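Local coordinates for predicted flavin-nucleotide-binding protein from COG3576 family structurally related to pyridoxine 5'-phosphate oxidase (Lactobacillus delbrueckii subsp. bulgaricus, PDB 2HTD) that probably binds a flavin nucleotide and may act as an oxidoreductase related to pyridoxamine 5'-phosphate oxidase, though its substrate is not established, at residues 71-75 with 123-129; 106-111 with 128-132. All blocks are in the same frame, centred on the assembly; numbering follows the deposited sequence.

How the contacts relate
After helix 30-38 and three earlier strands (41-46, 52-57, 61-64), the chain lays down strand 67-72 and its exit, residues 71-75, whose partner, residues 123-129, comes some fifty residues later. Helix 77-83 and strands 88-94 and 99-110 follow, and residues 106-111 form the end of the last of these. After helix 114-120 the chain returns through 123-129 into strand 129-139. Contact 2 closes the short loop around that helix, and the two closures cross: contact 2 starts inside the span of contact 1 and ends beyond it. They share Ala-128 and Phe-129, so strand 129-139 starts between strands 99-110 and 67-72 of the antiparallel sheet. The contacts also touch through Glu-72 CB and Val-131 CG2.

Contact 1: 71-75 with 123-129; sequences LEKTK and TEFPNAF. With SO4 (sulfate ion), chain I; SO4 (sulfate ion), chain C.
Lys-73 and Phe-125 both turn CG anti to their own carbonyl carbons (chi1 -53° and -60°), and the lysine, extended beyond CG, brings its end over one face of the phenyl ring. This contact lies at the end of two neighbouring strands in the antiparallel sheet of this pyridoxamine 5'-phosphate oxidase-like fold, where 67-72 stops and loop 123-129 runs into 129-139. Lys-73 CE sits above the ring centre of Phe-125 in a CH-pi contact, almost on the ring normal. The ammonium makes a cation-pi contact with the same face, and NZ also donates to O1 of the chain I sulfate at 2.9 Å; Ser-59 and Gly-58 hold that ion as well.

Lys-75 repeats the pattern on Phe-129, its chain crossing the ring at about a right angle. CE lies 3.5 Å above the ring plane, and NZ, 4.1 Å from the ring centroid, makes a second cation-pi contact. The same NZ donates to Asn-127 O at 2.8 Å, tilted from the carbonyl plane, so the ammonium is shared between the ring face and the carbonyl. Tyr-79 also packs against Phe-129.

Ahead of both lysines, Glu-72 and Phe-129 form an antiparallel hydrogen-bonded pair: Glu-72 N reaches Phe-129 O at 2.7 Å, nearly straight at 175°, and Phe-129 N returns a bond to Glu-72 O. A type I turn from Phe-125 to Ala-128 leads into this pair, and upstream Thr-123 OG1 accepts from Phe-125 N in an ST turn, while the hydroxyl is also hydrogen-bonded to Leu-120 O. Leu-71 and Thr-123 meet tip to tip, CD1 against CG2 at 4.1 Å.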
loop_
_atom_site.group_PDB
_atom_site.type_symbol
_atom_site.label_atom_id
_atom_site.label_comp_id
_atom_site.label_asym_id
_atom_site.label_seq_id
_atom_site.Cartn_x
_atom_site.Cartn_y
_atom_site.Cartn_z
ATOM N N LEU B 71 15.752 4.394 2.178
ATOM C CA LEU B 71 16.733 3.432 2.600
ATOM C C LEU B 71 16.084 2.086 2.756
ATOM O O LEU B 71 15.020 1.954 3.362
ATOM C CB LEU B 71 17.360 3.857 3.928
ATOM C CG LEU B 71 17.930 5.270 3.942
ATOM C CD1 LEU B 71 18.551 5.621 5.311
ATOM C CD2 LEU B 71 18.947 5.521 2.803
ATOM N N GLU B 72 16.735 1.068 2.196
ATOM C CA GLU B 72 16.295 -0.288 2.376
ATOM C C GLU B 72 17.178 -0.929 3.432
ATOM O O GLU B 72 18.341 -1.264 3.177
ATOM C CB GLU B 72 16.349 -1.054 1.061
ATOM C CG GLU B 72 15.854 -2.485 1.174
ATOM C CD GLU B 72 14.429 -2.582 1.719
ATOM O OE1 GLU B 72 13.530 -1.917 1.149
ATOM O OE2 GLU B 72 14.196 -3.312 2.709
ATOM N N LYS B 73 16.612 -1.060 4.625
ATOM C CA LYS B 73 17.335 -1.570 5.792
ATOM C C LYS B 73 17.064 -3.042 6.030
ATOM O O LYS B 73 17.934 -3.751 6.456
ATOM C CB LYS B 73 16.936 -0.797 7.072
ATOM C CG LYS B 73 17.068 0.746 6.980
ATOM C CD LYS B 73 16.458 1.430 8.211
ATOM C CE LYS B 73 16.388 2.943 8.069
ATOM N NZ LYS B 73 15.640 3.585 9.235
ATOM N N THR B 74 15.839 -3.464 5.751
ATOM C CA THR B 74 15.349 -4.799 6.096
ATOM C C THR B 74 15.758 -5.811 5.031
ATOM O O THR B 74 16.108 -6.937 5.349
ATOM C CB THR B 74 13.798 -4.767 6.291
ATOM O OG1 THR B 74 13.279 -6.085 6.497
ATOM C CG2 THR B 74 13.111 -4.184 5.096
ATOM N N LYS B 75 15.740 -5.388 3.772
ATOM C CA LYS B 75 16.054 -6.255 2.656
ATOM C C LYS B 75 15.164 -7.506 2.717
ATOM O O LYS B 75 15.634 -8.643 2.736
ATOM C CB LYS B 75 17.548 -6.558 2.658
ATOM C CG LYS B 75 18.391 -5.263 2.550
ATOM C CD LYS B 75 19.818 -5.491 3.005
ATOM C CE LYS B 75 20.607 -4.204 3.153
ATOM N NZ LYS B 75 21.933 -4.536 3.785
ATOM N N THR B 123 23.805 9.413 7.002
ATOM C CA THR B 123 22.871 8.631 7.808
ATOM C C THR B 123 23.641 7.774 8.798
ATOM O O THR B 123 24.859 7.736 8.766
ATOM C CB THR B 123 22.070 7.670 6.926
ATOM O OG1 THR B 123 22.893 6.536 6.616
ATOM C CG2 THR B 123 21.619 8.377 5.614
ATOM N N GLU B 124 22.914 7.056 9.651
ATOM C CA GLU B 124 23.508 6.093 10.588
ATOM C C GLU B 124 23.315 4.635 10.131
ATOM O O GLU B 124 23.394 3.707 10.929
ATOM C CB GLU B 124 22.928 6.282 11.997
ATOM C CG GLU B 124 22.808 7.747 12.468
ATOM C CD GLU B 124 24.107 8.434 12.897
ATOM O OE1 GLU B 124 25.176 7.786 12.848
ATOM O OE2 GLU B 124 24.029 9.637 13.311
ATOM N N PHE B 125 23.106 4.422 8.834
ATOM C CA PHE B 125 22.807 3.090 8.317
ATOM C C PHE B 125 23.707 2.776 7.119
ATOM O O PHE B 125 23.210 2.613 5.983
ATOM C CB PHE B 125 21.323 2.993 7.911
ATOM C CG PHE B 125 20.369 3.236 9.046
ATOM C CD1 PHE B 125 20.073 2.232 9.947
ATOM C CD2 PHE B 125 19.787 4.484 9.232
ATOM C CE1 PHE B 125 19.211 2.468 11.027
ATOM C CE2 PHE B 125 18.928 4.706 10.293
ATOM C CZ PHE B 125 18.647 3.707 11.191
ATOM N N PRO B 126 25.028 2.660 7.366
ATOM C CA PRO B 126 25.991 2.495 6.277
ATOM C C PRO B 126 25.800 1.223 5.465
ATOM O O PRO B 126 26.296 1.141 4.359
ATOM C CB PRO B 126 27.347 2.463 7.014
ATOM C CG PRO B 126 27.022 2.063 8.387
ATOM C CD PRO B 126 25.717 2.711 8.672
ATOM N N ASN B 127 25.126 0.224 6.035
ATOM C CA ASN B 127 24.880 -1.021 5.315
ATOM C C ASN B 127 23.521 -1.121 4.665
ATOM O O ASN B 127 23.220 -2.101 4.014
ATOM C CB ASN B 127 25.123 -2.190 6.237
ATOM C CG ASN B 127 26.545 -2.173 6.778
ATOM O OD1 ASN B 127 27.491 -1.850 6.042
ATOM N ND2 ASN B 127 26.701 -2.466 8.046
ATOM N N ALA B 128 22.701 -0.096 4.796
ATOM C CA ALA B 128 21.442 -0.095 4.069
ATOM C C ALA B 128 21.717 0.004 2.565
ATOM O O ALA B 128 22.799 0.452 2.132
ATOM C CB ALA B 128 20.592 1.078 4.518
ATOM N N PHE B 129 20.731 -0.379 1.756
ATOM C CA PHE B 129 20.735 -0.026 0.338
ATOM C C PHE B 129 19.944 1.243 0.096
ATOM O O PHE B 129 18.974 1.538 0.819
ATOM C CB PHE B 129 20.168 -1.133 -0.532
ATOM C CG PHE B 129 20.830 -2.459 -0.349
ATOM C CD1 PHE B 129 22.170 -2.563 0.007
ATOM C CD2 PHE B 129 20.117 -3.622 -0.573
ATOM C CE1 PHE B 129 22.759 -3.798 0.168
ATOM C CE2 PHE B 129 20.719 -4.858 -0.424
ATOM C CZ PHE B 129 22.033 -4.948 -0.053
HETATM S S SO4 I . 12.282 2.502 7.089
HETATM O O1 SO4 I . 12.939 3.310 8.133
HETATM O O2 SO4 I . 12.830 1.123 7.085
HETATM O O3 SO4 I . 10.871 2.249 7.485
HETATM O O4 SO4 I . 12.399 3.151 5.775
HETATM S S SO4 C . 9.271 -6.400 4.050
HETATM O O1 SO4 C . 10.535 -5.822 4.505
HETATM O O2 SO4 C . 8.987 -5.889 2.717
HETATM O O3 SO4 C . 9.380 -7.862 4.068
HETATM O O4 SO4 C . 8.254 -6.059 5.029
#

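Contact 2: 106-111 with 128-132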
loop_
_atom_site.group_PDB
_atom_site.type_symbol
_atom_site.label_atom_id
_atom_site.label_comp_id
_atom_site.label_asym_id
_atom_site.label_seq_id
_atom_site.Cartn_x
_atom_site.Cartn_y
_atom_site.Cartn_z
ATOM N N THR B 106 9.660 3.437 -11.177
ATOM C CA THR B 106 10.641 2.390 -11.377
ATOM C C THR B 106 11.762 2.608 -10.376
ATOM O O THR B 106 12.060 3.733 -10.045
ATOM C CB THR B 106 11.185 2.423 -12.822
ATOM O OG1 THR B 106 11.795 3.674 -13.042
ATOM C CG2 THR B 106 10.082 2.242 -13.834
ATOM N N ALA B 107 12.361 1.520 -9.894
ATOM C CA ALA B 107 13.359 1.556 -8.853
ATOM C C ALA B 107 14.750 1.436 -9.428
ATOM O O ALA B 107 14.966 0.708 -10.396
ATOM C CB ALA B 107 13.142 0.410 -7.890
ATOM N N GLU B 108 15.679 2.170 -8.828
ATOM C CA GLU B 108 17.109 2.137 -9.175
ATOM C C GLU B 108 17.807 1.880 -7.851
ATOM O O GLU B 108 17.791 2.728 -6.958
ATOM C CB GLU B 108 17.489 3.483 -9.815
ATOM C CG GLU B 108 18.968 3.896 -9.839
ATOM C CD GLU B 108 19.176 5.385 -10.241
ATOM O OE1 GLU B 108 18.931 5.686 -11.427
ATOM O OE2 GLU B 108 19.594 6.239 -9.396
ATOM N N VAL B 109 18.366 0.688 -7.677
ATOM C CA VAL B 109 18.920 0.320 -6.388
ATOM C C VAL B 109 20.435 0.464 -6.363
ATOM O O VAL B 109 21.117 -0.018 -7.269
ATOM C CB VAL B 109 18.571 -1.134 -6.027
ATOM C CG1 VAL B 109 19.176 -1.525 -4.685
ATOM C CG2 VAL B 109 17.051 -1.347 -6.029
ATOM N N HIS B 110 20.950 1.087 -5.307
ATOM C CA HIS B 110 22.368 1.336 -5.152
ATOM C C HIS B 110 22.792 0.666 -3.894
ATOM O O HIS B 110 22.387 1.078 -2.819
ATOM C CB HIS B 110 22.604 2.811 -5.025
ATOM C CG HIS B 110 22.195 3.587 -6.227
ATOM N ND1 HIS B 110 23.074 3.875 -7.244
ATOM C CD2 HIS B 110 21.024 4.166 -6.561
ATOM C CE1 HIS B 110 22.455 4.584 -8.166
ATOM N NE2 HIS B 110 21.212 4.778 -7.772
ATOM N N GLU B 111 23.578 -0.398 -4.012
ATOM C CA GLU B 111 23.912 -1.222 -2.846
ATOM C C GLU B 111 25.174 -0.717 -2.156
ATOM O O GLU B 111 25.131 -0.320 -0.980
ATOM C CB GLU B 111 23.994 -2.706 -3.228
ATOM C CG GLU B 111 22.612 -3.261 -3.666
ATOM C CD GLU B 111 22.547 -4.785 -3.796
ATOM O OE1 GLU B 111 23.572 -5.460 -3.528
ATOM O OE2 GLU B 111 21.457 -5.293 -4.175
ATOM N N ALA B 128 22.701 -0.096 4.796
ATOM C CA ALA B 128 21.442 -0.095 4.069
ATOM C C ALA B 128 21.717 0.004 2.565
ATOM O O ALA B 128 22.799 0.452 2.132
ATOM C CB ALA B 128 20.592 1.078 4.518
ATOM N N PHE B 129 20.731 -0.379 1.756
ATOM C CA PHE B 129 20.735 -0.026 0.338
ATOM C C PHE B 129 19.944 1.243 0.096
ATOM O O PHE B 129 18.974 1.538 0.819
ATOM C CB PHE B 129 20.168 -1.133 -0.532
ATOM C CG PHE B 129 20.830 -2.459 -0.349
ATOM C CD1 PHE B 129 22.170 -2.563 0.007
ATOM C CD2 PHE B 129 20.117 -3.622 -0.573
ATOM C CE1 PHE B 129 22.759 -3.798 0.168
ATOM C CE2 PHE B 129 20.719 -4.858 -0.424
ATOM C CZ PHE B 129 22.033 -4.948 -0.053
ATOM N N VAL B 130 20.370 2.016 -0.898
ATOM C CA VAL B 130 19.701 3.253 -1.260
ATOM C C VAL B 130 18.875 2.969 -2.484
ATOM O O VAL B 130 19.388 2.516 -3.496
ATOM C CB VAL B 130 20.730 4.352 -1.557
ATOM C CG1 VAL B 130 20.065 5.678 -2.105
ATOM C CG2 VAL B 130 21.588 4.606 -0.326
ATOM N N VAL B 131 17.571 3.159 -2.356
ATOM C CA VAL B 131 16.684 2.948 -3.480
ATOM C C VAL B 131 16.178 4.290 -3.971
ATOM O O VAL B 131 15.543 5.006 -3.237
ATOM C CB VAL B 131 15.508 2.081 -3.125
ATOM C CG1 VAL B 131 14.654 1.822 -4.407
ATOM C CG2 VAL B 131 15.971 0.796 -2.450
ATOM N N ASN B 132 16.479 4.611 -5.220
ATOM C CA ASN B 132 15.935 5.786 -5.879
ATOM C C ASN B 132 14.720 5.359 -6.691
ATOM O O ASN B 132 14.705 4.292 -7.275
ATOM C CB ASN B 132 16.969 6.424 -6.795
ATOM C CG ASN B 132 17.997 7.279 -6.032
ATOM O OD1 ASN B 132 18.323 7.007 -4.917
ATOM N ND2 ASN B 132 18.519 8.285 -6.680
HETATM O O HOH W 1 25.616 0.001 1.641
#
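Backbone hydrogen bonds join Glu-108 with Asn-132 and His-110 with Val-130, each an antiparallel hydrogen-bonded pair. The donors Glu-108 N and His-110 N each lie 2.8 Å from Asn-132 O and Val-130 O respectively. Val-109 and Val-131 make the non-hydrogen-bonded pair between them. A water is hydrogen-bonded to both Glu-111 O and Ala-128 O, bridging the chains just beyond the paired strands.

Among polar side chains, Glu-108 is extended, with CG anti to its N (chi1 160°), and lies alongside Asn-132. Its OE2 accepts from His-110 NE2 at 2.7 Å, in the plane of the imidazole, but meeting the anti side of the carboxylate 32° out of its plane. With ND1 bound to Asp-113, the ring is held at both nitrogens. Asn-132 turns its amide to Gln-69 and Tyr-115. These strands, 99-110 and 129-139, are neighbours in the antiparallel sheet of this pyridoxamine 5'-phosphate oxidase relative, and helix 114-120 connects them, packing on the face that carries His-110 and Val-130.

Apolar contacts on the other face bring Val-109 CG2 and Ala-107 CB against Val-131 CG1. Glu-111 stacks its carboxylate on the Phe-129 ring, the planes 4° apart, with CG 3.7 Å from the ring centroid; OE2 is bound by Tyr-79 OH.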